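Local coordinates for penicillin binding protein 2X (Streptococcus thermophilus, PDB 5U47) that probably cross-links peptidoglycan strands as a transpeptidase of the division septum and binds penicillin, beta-lactams acylating an essential serine of its active site, at residues M297-N308 with V370-F380; V389-S397 with G411-M419. The protein carries 1 engineered substitution. All coordinates share one frame; numbering follows the deposited sequence.

In the fold
Both contacts lie in the transpeptidase domain and follow one another along the chain, neither enclosing nor crossing the other. Helix 297-308 comes first; after some 60 residues that include helix 356-366, helix 368-377 returns to pack on it, and contact 1 closes that long loop. From Phe380 the chain runs on into 389-397, makes the short excursion through helix 400-405, and comes back as 411-419, so contact 2 closes a much tighter loop with a two-stranded ribbon that leads into helix 416-427. Their centres are 16 Å apart, yet they touch: Phe380 packs against Val414, Val396 and Met419, joining the end of helix 368-377 both to the ribbon and to the start of helix 416-427.

Contact 1: M297-N308 with V370-F380; sequences MKVMLLSAAINN and VWSNYLSLYKF
Ala304 sets its methyl on the Tyr374 ring where helix 297-308 packs against helix 368-377, within the all-helical part of a penicillin-binding transpeptidase fold. The axes of the two helical segments pass 10.4 Å apart at 117°, and the backbones come nearest here: Ala304 CB lies 3.5 Å from Tyr374 CG, over the ring face. Lys298 points away from this interface to Ser295 and Ser354, a grouping consistent with the family's SxxK and SxN motifs, so the packing lies behind the probable active site.

The dense side of the interface is a row of aliphatic groups laid over aromatic faces in CH-pi contacts. Leu301 CD1 sits over the six-membered ring of Trp371, whose other face carries Leu375 CG; Trp371 NE1 is satisfied by Ser406. Met300 CG stands over the centre of the Tyr378 ring. Met297, bent at chi2 and chi3, curls its CE over the Phe380 face, 3.5 Å from CZ, its sulfur oblique in a Met-aromatic contact. A Schellman motif, with Lys379 at positive phi, follows the last turn and lets Phe380 point toward Met297.

Amid this apolar packing Tyr378 OH donates to Ser303 OG at 2.7 Å, and OG, set by chi1 between the backbone N and the carbonyl carbon, donates back to Met300 O, which already accepts from Ala304 N.

Toward the C-terminal end of helix 297-308 the packing gives way to partly exposed polar groups. Val370 CG1 only approaches Asn308 OD1, at 3.8 Å, and a water bridges that oxygen to Tyr374 OH, while Asn308 ND2 is bonded to Ser310 OG. The Asn307 amide is turned nearly perpendicular to the Tyr374 ring, its oxygen bonded to Ser462 N, and its ND2 donates to Tyr374 OH at 2.9 Å with an N-H...O angle of 167°.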
loop_
_atom_site.group_PDB
_atom_site.type_symbol
_atom_site.label_atom_id
_atom_site.label_comp_id
_atom_site.label_asym_id
_atom_site.label_seq_id
_atom_site.Cartn_x
_atom_site.Cartn_y
_atom_site.Cartn_z
ATOM N N MET A 297 12.523 12.280 11.416
ATOM C CA MET A 297 12.923 13.191 10.343
ATOM C C MET A 297 14.391 13.634 10.524
ATOM O O MET A 297 15.023 14.021 9.566
ATOM C CB MET A 297 11.986 14.406 10.236
ATOM C CG MET A 297 12.303 15.366 9.097
ATOM S SD MET A 297 12.126 14.677 7.427
ATOM C CE MET A 297 10.357 14.523 7.307
ATOM N N LYS A 298 14.926 13.528 11.739
ATOM C CA LYS A 298 16.335 13.843 12.003
ATOM C C LYS A 298 17.285 12.928 11.228
ATOM O O LYS A 298 18.456 13.254 11.084
ATOM C CB LYS A 298 16.660 13.744 13.504
ATOM C CG LYS A 298 15.877 14.719 14.368
ATOM C CD LYS A 298 16.185 14.591 15.851
ATOM C CE LYS A 298 15.501 15.733 16.605
ATOM N NZ LYS A 298 15.339 15.497 18.045
ATOM N N VAL A 299 16.787 11.787 10.745
ATOM C CA VAL A 299 17.591 10.875 9.930
ATOM C C VAL A 299 17.887 11.613 8.629
ATOM O O VAL A 299 19.045 11.673 8.200
ATOM C CB VAL A 299 16.861 9.534 9.663
ATOM C CG1 VAL A 299 17.616 8.651 8.681
ATOM C CG2 VAL A 299 16.655 8.756 10.961
ATOM N N MET A 300 16.843 12.171 8.012
ATOM C CA MET A 300 17.007 12.935 6.775
ATOM C C MET A 300 17.906 14.150 7.027
ATOM O O MET A 300 18.802 14.431 6.229
ATOM C CB MET A 300 15.665 13.414 6.219
ATOM C CG MET A 300 14.784 12.394 5.512
ATOM S SD MET A 300 14.191 10.970 6.450
ATOM C CE MET A 300 15.468 9.796 6.108
ATOM N N LEU A 301 17.659 14.852 8.139
ATOM C CA LEU A 301 18.438 16.043 8.504
ATOM C C LEU A 301 19.908 15.748 8.613
ATOM O O LEU A 301 20.723 16.442 8.026
ATOM C CB LEU A 301 17.996 16.625 9.839
ATOM C CG LEU A 301 18.874 17.844 10.228
ATOM C CD1 LEU A 301 18.487 19.065 9.411
ATOM C CD2 LEU A 301 18.772 18.148 11.681
ATOM N N LEU A 302 20.239 14.736 9.407
ATOM C CA LEU A 302 21.611 14.321 9.604
ATOM C C LEU A 302 22.278 13.929 8.294
ATOM O O LEU A 302 23.430 14.302 8.065
ATOM C CB LEU A 302 21.685 13.152 10.585
ATOM C CG LEU A 302 23.085 12.606 10.885
ATOM C CD1 LEU A 302 23.964 13.673 11.509
ATOM C CD2 LEU A 302 23.005 11.404 11.802
ATOM N N SER A 303 21.562 13.191 7.438
ATOM C CA SER A 303 22.139 12.770 6.151
ATOM C C SER A 303 22.478 13.977 5.285
ATOM O O SER A 303 23.483 13.966 4.576
ATOM C CB SER A 303 21.218 11.826 5.372
ATOM O OG SER A 303 20.067 12.481 4.868
ATOM N N ALA A 304 21.619 14.993 5.339
ATOM C CA ALA A 304 21.814 16.227 4.575
ATOM C C ALA A 304 23.016 17.012 5.106
ATOM O O ALA A 304 23.831 17.526 4.335
ATOM C CB ALA A 304 20.559 17.085 4.620
ATOM N N ALA A 305 23.117 17.102 6.429
ATOM C CA ALA A 305 24.240 17.794 7.054
ATOM C C ALA A 305 25.552 17.127 6.665
ATOM O O ALA A 305 26.538 17.815 6.367
ATOM C CB ALA A 305 24.086 17.817 8.568
ATOM N N ILE A 306 25.573 15.795 6.665
ATOM C CA ILE A 306 26.792 15.064 6.299
ATOM C C ILE A 306 27.096 15.275 4.820
ATOM O O ILE A 306 28.245 15.556 4.452
ATOM C CB ILE A 306 26.692 13.567 6.645
ATOM C CG1 ILE A 306 26.635 13.403 8.175
ATOM C CG2 ILE A 306 27.884 12.804 6.064
ATOM C CD1 ILE A 306 26.306 12.001 8.648
ATOM N N ASN A 307 26.061 15.164 3.988
ATOM C CA ASN A 307 26.199 15.349 2.540
ATOM C C ASN A 307 26.613 16.799 2.162
ATOM O O ASN A 307 27.309 17.001 1.181
ATOM C CB ASN A 307 24.903 15.003 1.813
ATOM C CG ASN A 307 25.139 14.688 0.356
ATOM O OD1 ASN A 307 25.803 13.703 0.034
ATOM N ND2 ASN A 307 24.595 15.505 -0.534
ATOM N N ASN A 308 26.156 17.779 2.940
ATOM C CA ASN A 308 26.458 19.197 2.703
ATOM C C ASN A 308 27.887 19.549 3.113
ATOM O O ASN A 308 28.391 20.595 2.733
ATOM C CB ASN A 308 25.489 20.077 3.513
ATOM C CG ASN A 308 25.524 21.536 3.104
ATOM O OD1 ASN A 308 25.416 21.863 1.924
ATOM N ND2 ASN A 308 25.632 22.434 4.096
ATOM N N VAL A 370 19.145 25.456 1.534
ATOM C CA VAL A 370 19.744 24.132 1.363
ATOM C C VAL A 370 18.851 23.040 1.977
ATOM O O VAL A 370 18.494 22.072 1.300
ATOM C CB VAL A 370 21.174 24.083 1.955
ATOM C CG1 VAL A 370 21.700 22.650 1.996
ATOM C CG2 VAL A 370 22.124 24.968 1.135
ATOM N N TRP A 371 18.477 23.200 3.244
ATOM C CA TRP A 371 17.608 22.218 3.895
ATOM C C TRP A 371 16.292 22.024 3.129
ATOM O O TRP A 371 15.856 20.882 2.906
ATOM C CB TRP A 371 17.350 22.586 5.363
ATOM C CG TRP A 371 16.363 21.676 6.089
ATOM C CD1 TRP A 371 15.260 22.063 6.797
ATOM C CD2 TRP A 371 16.376 20.235 6.134
ATOM N NE1 TRP A 371 14.591 20.954 7.290
ATOM C CE2 TRP A 371 15.259 19.825 6.897
ATOM C CE3 TRP A 371 17.224 19.254 5.599
ATOM C CZ2 TRP A 371 14.973 18.479 7.141
ATOM C CZ3 TRP A 371 16.935 17.922 5.833
ATOM C CH2 TRP A 371 15.822 17.544 6.602
ATOM N N SER A 372 15.671 23.118 2.717
ATOM C CA SER A 372 14.407 23.042 2.001
ATOM C C SER A 372 14.560 22.262 0.660
ATOM O O SER A 372 13.643 21.520 0.233
ATOM C CB SER A 372 13.840 24.447 1.784
ATOM O OG SER A 372 12.659 24.399 0.993
ATOM N N ASN A 373 15.727 22.409 0.036
ATOM C CA ASN A 373 16.032 21.698 -1.192
ATOM C C ASN A 373 16.242 20.199 -0.909
ATOM O O ASN A 373 15.885 19.365 -1.740
ATOM C CB ASN A 373 17.272 22.280 -1.862
ATOM C CG ASN A 373 17.482 21.737 -3.252
ATOM O OD1 ASN A 373 18.484 21.074 -3.520
ATOM N ND2 ASN A 373 16.508 21.969 -4.139
ATOM N N TYR A 374 16.839 19.859 0.241
ATOM C CA TYR A 374 16.991 18.434 0.618
ATOM C C TYR A 374 15.637 17.781 0.812
ATOM O O TYR A 374 15.443 16.640 0.390
ATOM C CB TYR A 374 17.893 18.206 1.843
ATOM C CG TYR A 374 19.368 18.139 1.504
ATOM C CD1 TYR A 374 19.898 17.017 0.871
ATOM C CD2 TYR A 374 20.245 19.189 1.818
ATOM C CE1 TYR A 374 21.241 16.940 0.542
ATOM C CE2 TYR A 374 21.595 19.115 1.496
ATOM C CZ TYR A 374 22.084 17.988 0.858
ATOM O OH TYR A 374 23.420 17.891 0.524
ATOM N N LEU A 375 14.697 18.500 1.425
ATOM C CA LEU A 375 13.346 17.973 1.616
ATOM C C LEU A 375 12.672 17.761 0.258
ATOM O O LEU A 375 11.861 16.850 0.083
ATOM C CB LEU A 375 12.510 18.907 2.473
ATOM C CG LEU A 375 12.858 18.984 3.959
ATOM C CD1 LEU A 375 12.166 20.171 4.601
ATOM C CD2 LEU A 375 12.473 17.694 4.676
ATOM N N SER A 376 13.017 18.614 -0.703
ATOM C CA SER A 376 12.474 18.489 -2.045
ATOM C C SER A 376 13.111 17.256 -2.737
ATOM O O SER A 376 12.405 16.467 -3.370
ATOM C CB SER A 376 12.698 19.789 -2.823
ATOM O OG SER A 376 12.036 19.733 -4.068
ATOM N N LEU A 377 14.420 17.064 -2.570
ATOM C CA LEU A 377 15.106 15.882 -3.122
ATOM C C LEU A 377 14.574 14.575 -2.513
ATOM O O LEU A 377 14.537 13.540 -3.183
ATOM C CB LEU A 377 16.607 15.975 -2.895
ATOM C CG LEU A 377 17.379 17.048 -3.681
ATOM C CD1 LEU A 377 18.830 17.036 -3.252
ATOM C CD2 LEU A 377 17.282 16.832 -5.185
ATOM N N TYR A 378 14.195 14.643 -1.232
ATOM C CA TYR A 378 13.567 13.530 -0.522
ATOM C C TYR A 378 12.062 13.400 -0.891
ATOM O O TYR A 378 11.383 12.478 -0.430
ATOM C CB TYR A 378 13.763 13.654 0.990
ATOM C CG TYR A 378 15.037 13.015 1.525
ATOM C CD1 TYR A 378 15.171 11.626 1.548
ATOM C CD2 TYR A 378 16.074 13.786 2.073
ATOM C CE1 TYR A 378 16.300 11.018 2.065
ATOM C CE2 TYR A 378 17.219 13.189 2.590
ATOM C CZ TYR A 378 17.327 11.801 2.594
ATOM O OH TYR A 378 18.457 11.173 3.100
ATOM N N LYS A 379 11.573 14.356 -1.681
ATOM C CA LYS A 379 10.216 14.379 -2.248
ATOM C C LYS A 379 9.047 14.607 -1.302
ATOM O O LYS A 379 7.884 14.270 -1.639
ATOM C CB LYS A 379 9.953 13.139 -3.125
ATOM C CG LYS A 379 10.860 13.045 -4.337
ATOM C CD LYS A 379 10.494 11.839 -5.190
ATOM C CE LYS A 379 11.381 11.736 -6.418
ATOM N NZ LYS A 379 11.102 12.810 -7.411
ATOM N N PHE A 380 9.328 15.159 -0.130
ATOM C CA PHE A 380 8.246 15.515 0.778
ATOM C C PHE A 380 7.349 16.538 0.111
ATOM O O PHE A 380 7.815 17.372 -0.685
ATOM C CB PHE A 380 8.781 15.975 2.120
ATOM C CG PHE A 380 9.412 14.857 2.893
ATOM C CD1 PHE A 380 8.617 13.873 3.438
ATOM C CD2 PHE A 380 10.793 14.758 3.022
ATOM C CE1 PHE A 380 9.168 12.815 4.139
ATOM C CE2 PHE A 380 11.360 13.697 3.722
ATOM C CZ PHE A 380 10.544 12.726 4.283
HETATM O O HOH W 1 24.692 20.122 0.092
#

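Contact 2: V389-S397 with G411-M419; sequences VGESSGIVS and GISVTQVQM
Thr415 OG1 is gripped by two groups: it accepts from Gln418 N and donates to a water, 2.6 Å away, that in turn donates to Glu391 OE2 and Ser392 O across the contact. Glu391 reaches this water with its chain extended beyond CG; OE2 lies 3.5 Å from Val417 CG1 and is bonded by Thr384 as well. Thr415 turns its other branch, CG2, against Ser392 CB and O.

The Gln418 amide answers in both directions. OE1 accepts from Thr415 N, whereas NE2 donates to Ser393 O at 2.9 Å, standing well above the carbonyl plane, and also to Ile382 O. Beside it Gly394 passes close to the opposing backbone, its CA 3.2 Å from Ser413 O.

Beyond the glycine, Ile395 and Ser413 form an antiparallel hydrogen-bonded pair. Ser413 N to Ile395 O is nearly straight (177°) and in the carbonyl plane; the return bond from Ile395 N comes from above the plane of Ser413 O. Their side chains share one face; on the other, Val396 CG2 lies alongside Ile412 CD1. The arrangement is a short, weakly bonded antiparallel ribbon in the transpeptidase domain, running into the N-terminus of helix 416-427 with its Thr415-Gln418 capping box.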
loop_
_atom_site.group_PDB
_atom_site.type_symbol
_atom_site.label_atom_id
_atom_site.label_comp_id
_atom_site.label_asym_id
_atom_site.label_seq_id
_atom_site.Cartn_x
_atom_site.Cartn_y
_atom_site.Cartn_z
ATOM N N VAL A 389 -5.315 4.344 -4.753
ATOM C CA VAL A 389 -6.143 5.529 -4.979
ATOM C C VAL A 389 -6.431 6.153 -3.616
ATOM O O VAL A 389 -6.487 5.451 -2.602
ATOM C CB VAL A 389 -7.444 5.221 -5.746
ATOM C CG1 VAL A 389 -7.111 4.615 -7.108
ATOM C CG2 VAL A 389 -8.356 4.312 -4.945
ATOM N N GLY A 390 -6.612 7.473 -3.608
ATOM C CA GLY A 390 -6.849 8.260 -2.375
ATOM C C GLY A 390 -5.609 8.557 -1.536
ATOM O O GLY A 390 -5.693 8.724 -0.319
ATOM N N GLU A 391 -4.443 8.591 -2.164
ATOM C CA GLU A 391 -3.221 8.894 -1.425
ATOM C C GLU A 391 -3.149 10.401 -1.143
ATOM O O GLU A 391 -3.490 11.197 -2.005
ATOM C CB GLU A 391 -1.997 8.471 -2.239
ATOM C CG GLU A 391 -0.673 8.696 -1.532
ATOM C CD GLU A 391 0.542 8.404 -2.394
ATOM O OE1 GLU A 391 0.397 8.295 -3.652
ATOM O OE2 GLU A 391 1.653 8.326 -1.806
ATOM N N SER A 392 -2.687 10.776 0.052
ATOM C CA SER A 392 -2.516 12.191 0.421
ATOM C C SER A 392 -1.123 12.646 -0.002
ATOM O O SER A 392 -0.218 11.807 -0.200
ATOM C CB SER A 392 -2.705 12.381 1.922
ATOM O OG SER A 392 -4.006 12.003 2.303
ATOM N N SER A 393 -0.944 13.961 -0.124
ATOM C CA SER A 393 0.334 14.534 -0.565
ATOM C C SER A 393 1.232 15.095 0.525
ATOM O O SER A 393 2.400 15.372 0.273
ATOM C CB SER A 393 0.062 15.621 -1.600
ATOM O OG SER A 393 -0.558 15.047 -2.724
ATOM N N GLY A 394 0.709 15.247 1.738
ATOM C CA GLY A 394 1.467 15.863 2.794
ATOM C C GLY A 394 1.431 17.377 2.581
ATOM O O GLY A 394 0.800 17.884 1.637
ATOM N N ILE A 395 2.084 18.101 3.473
ATOM C CA ILE A 395 2.103 19.587 3.423
ATOM C C ILE A 395 3.481 20.065 3.820
ATOM O O ILE A 395 3.946 19.760 4.916
ATOM C CB ILE A 395 1.063 20.212 4.384
ATOM C CG1 ILE A 395 -0.343 19.668 4.100
ATOM C CG2 ILE A 395 1.059 21.747 4.276
ATOM C CD1 ILE A 395 -1.399 20.097 5.113
ATOM N N VAL A 396 4.138 20.811 2.934
ATOM C CA VAL A 396 5.457 21.362 3.217
ATOM C C VAL A 396 5.349 22.884 3.178
ATOM O O VAL A 396 4.845 23.446 2.227
ATOM C CB VAL A 396 6.504 20.860 2.229
ATOM C CG1 VAL A 396 7.861 21.488 2.528
ATOM C CG2 VAL A 396 6.578 19.339 2.285
ATOM N N SER A 397 5.809 23.532 4.238
ATOM C CA SER A 397 5.706 24.971 4.366
ATOM C C SER A 397 6.979 25.657 3.940
ATOM O O SER A 397 8.070 25.113 4.096
ATOM C CB SER A 397 5.425 25.340 5.823
ATOM O OG SER A 397 5.450 26.733 5.996
ATOM N N GLY A 411 5.998 21.045 11.964
ATOM C CA GLY A 411 5.728 22.081 10.966
ATOM C C GLY A 411 5.790 21.557 9.540
ATOM O O GLY A 411 5.913 22.336 8.590
ATOM N N ILE A 412 5.718 20.237 9.406
ATOM C CA ILE A 412 5.739 19.548 8.126
ATOM C C ILE A 412 4.837 18.311 8.262
ATOM O O ILE A 412 4.859 17.643 9.287
ATOM C CB ILE A 412 7.177 19.167 7.686
ATOM C CG1 ILE A 412 7.163 18.517 6.297
ATOM C CG2 ILE A 412 7.853 18.225 8.680
ATOM C CD1 ILE A 412 8.536 18.357 5.684
ATOM N N SER A 413 4.020 18.043 7.250
ATOM C CA SER A 413 3.109 16.908 7.272
ATOM C C SER A 413 3.492 15.908 6.218
ATOM O O SER A 413 3.745 16.281 5.069
ATOM C CB SER A 413 1.684 17.357 7.023
ATOM O OG SER A 413 1.275 18.198 8.070
ATOM N N VAL A 414 3.509 14.642 6.616
ATOM C CA VAL A 414 3.865 13.530 5.722
ATOM C C VAL A 414 2.867 12.382 5.833
ATOM O O VAL A 414 2.013 12.378 6.726
ATOM C CB VAL A 414 5.242 12.937 6.110
ATOM C CG1 VAL A 414 6.314 14.013 6.138
ATOM C CG2 VAL A 414 5.193 12.204 7.458
ATOM N N THR A 415 2.979 11.418 4.918
ATOM C CA THR A 415 2.261 10.169 5.006
ATOM C C THR A 415 3.317 9.129 5.352
ATOM O O THR A 415 4.525 9.348 5.158
ATOM C CB THR A 415 1.614 9.739 3.677
ATOM O OG1 THR A 415 2.630 9.613 2.680
ATOM C CG2 THR A 415 0.621 10.755 3.236
ATOM N N GLN A 416 2.867 7.987 5.858
ATOM C CA GLN A 416 3.777 6.905 6.216
ATOM C C GLN A 416 4.581 6.472 5.001
ATOM O O GLN A 416 5.801 6.240 5.094
ATOM C CB GLN A 416 3.007 5.690 6.779
ATOM C CG GLN A 416 3.967 4.522 7.059
ATOM C CD GLN A 416 3.340 3.250 7.566
ATOM O OE1 GLN A 416 4.046 2.248 7.712
ATOM N NE2 GLN A 416 2.027 3.251 7.805
ATOM N N VAL A 417 3.907 6.359 3.858
ATOM C CA VAL A 417 4.594 5.898 2.652
ATOM C C VAL A 417 5.668 6.909 2.174
ATOM O O VAL A 417 6.672 6.496 1.611
ATOM C CB VAL A 417 3.608 5.439 1.570
ATOM C CG1 VAL A 417 2.837 6.630 0.995
ATOM C CG2 VAL A 417 4.324 4.630 0.494
ATOM N N GLN A 418 5.477 8.212 2.420
ATOM C CA GLN A 418 6.535 9.209 2.117
ATOM C C GLN A 418 7.767 8.977 3.008
ATOM O O GLN A 418 8.919 9.060 2.551
ATOM C CB GLN A 418 6.019 10.631 2.270
ATOM C CG GLN A 418 5.088 11.053 1.153
ATOM C CD GLN A 418 4.514 12.428 1.365
ATOM O OE1 GLN A 418 4.176 12.800 2.495
ATOM N NE2 GLN A 418 4.362 13.184 0.275
ATOM N N MET A 419 7.524 8.649 4.280
ATOM C CA MET A 419 8.628 8.342 5.168
ATOM C C MET A 419 9.362 7.089 4.703
ATOM O O MET A 419 10.584 7.057 4.688
ATOM C CB MET A 419 8.159 8.186 6.622
ATOM C CG MET A 419 7.618 9.479 7.237
ATOM S SD MET A 419 8.805 10.845 7.244
ATOM C CE MET A 419 10.092 10.223 8.318
HETATM O O HOH W 2 1.982 10.087 0.180
HETATM O O HOH W 3 3.383 22.084 6.763
HETATM O O HOH W 4 7.214 22.232 6.209
#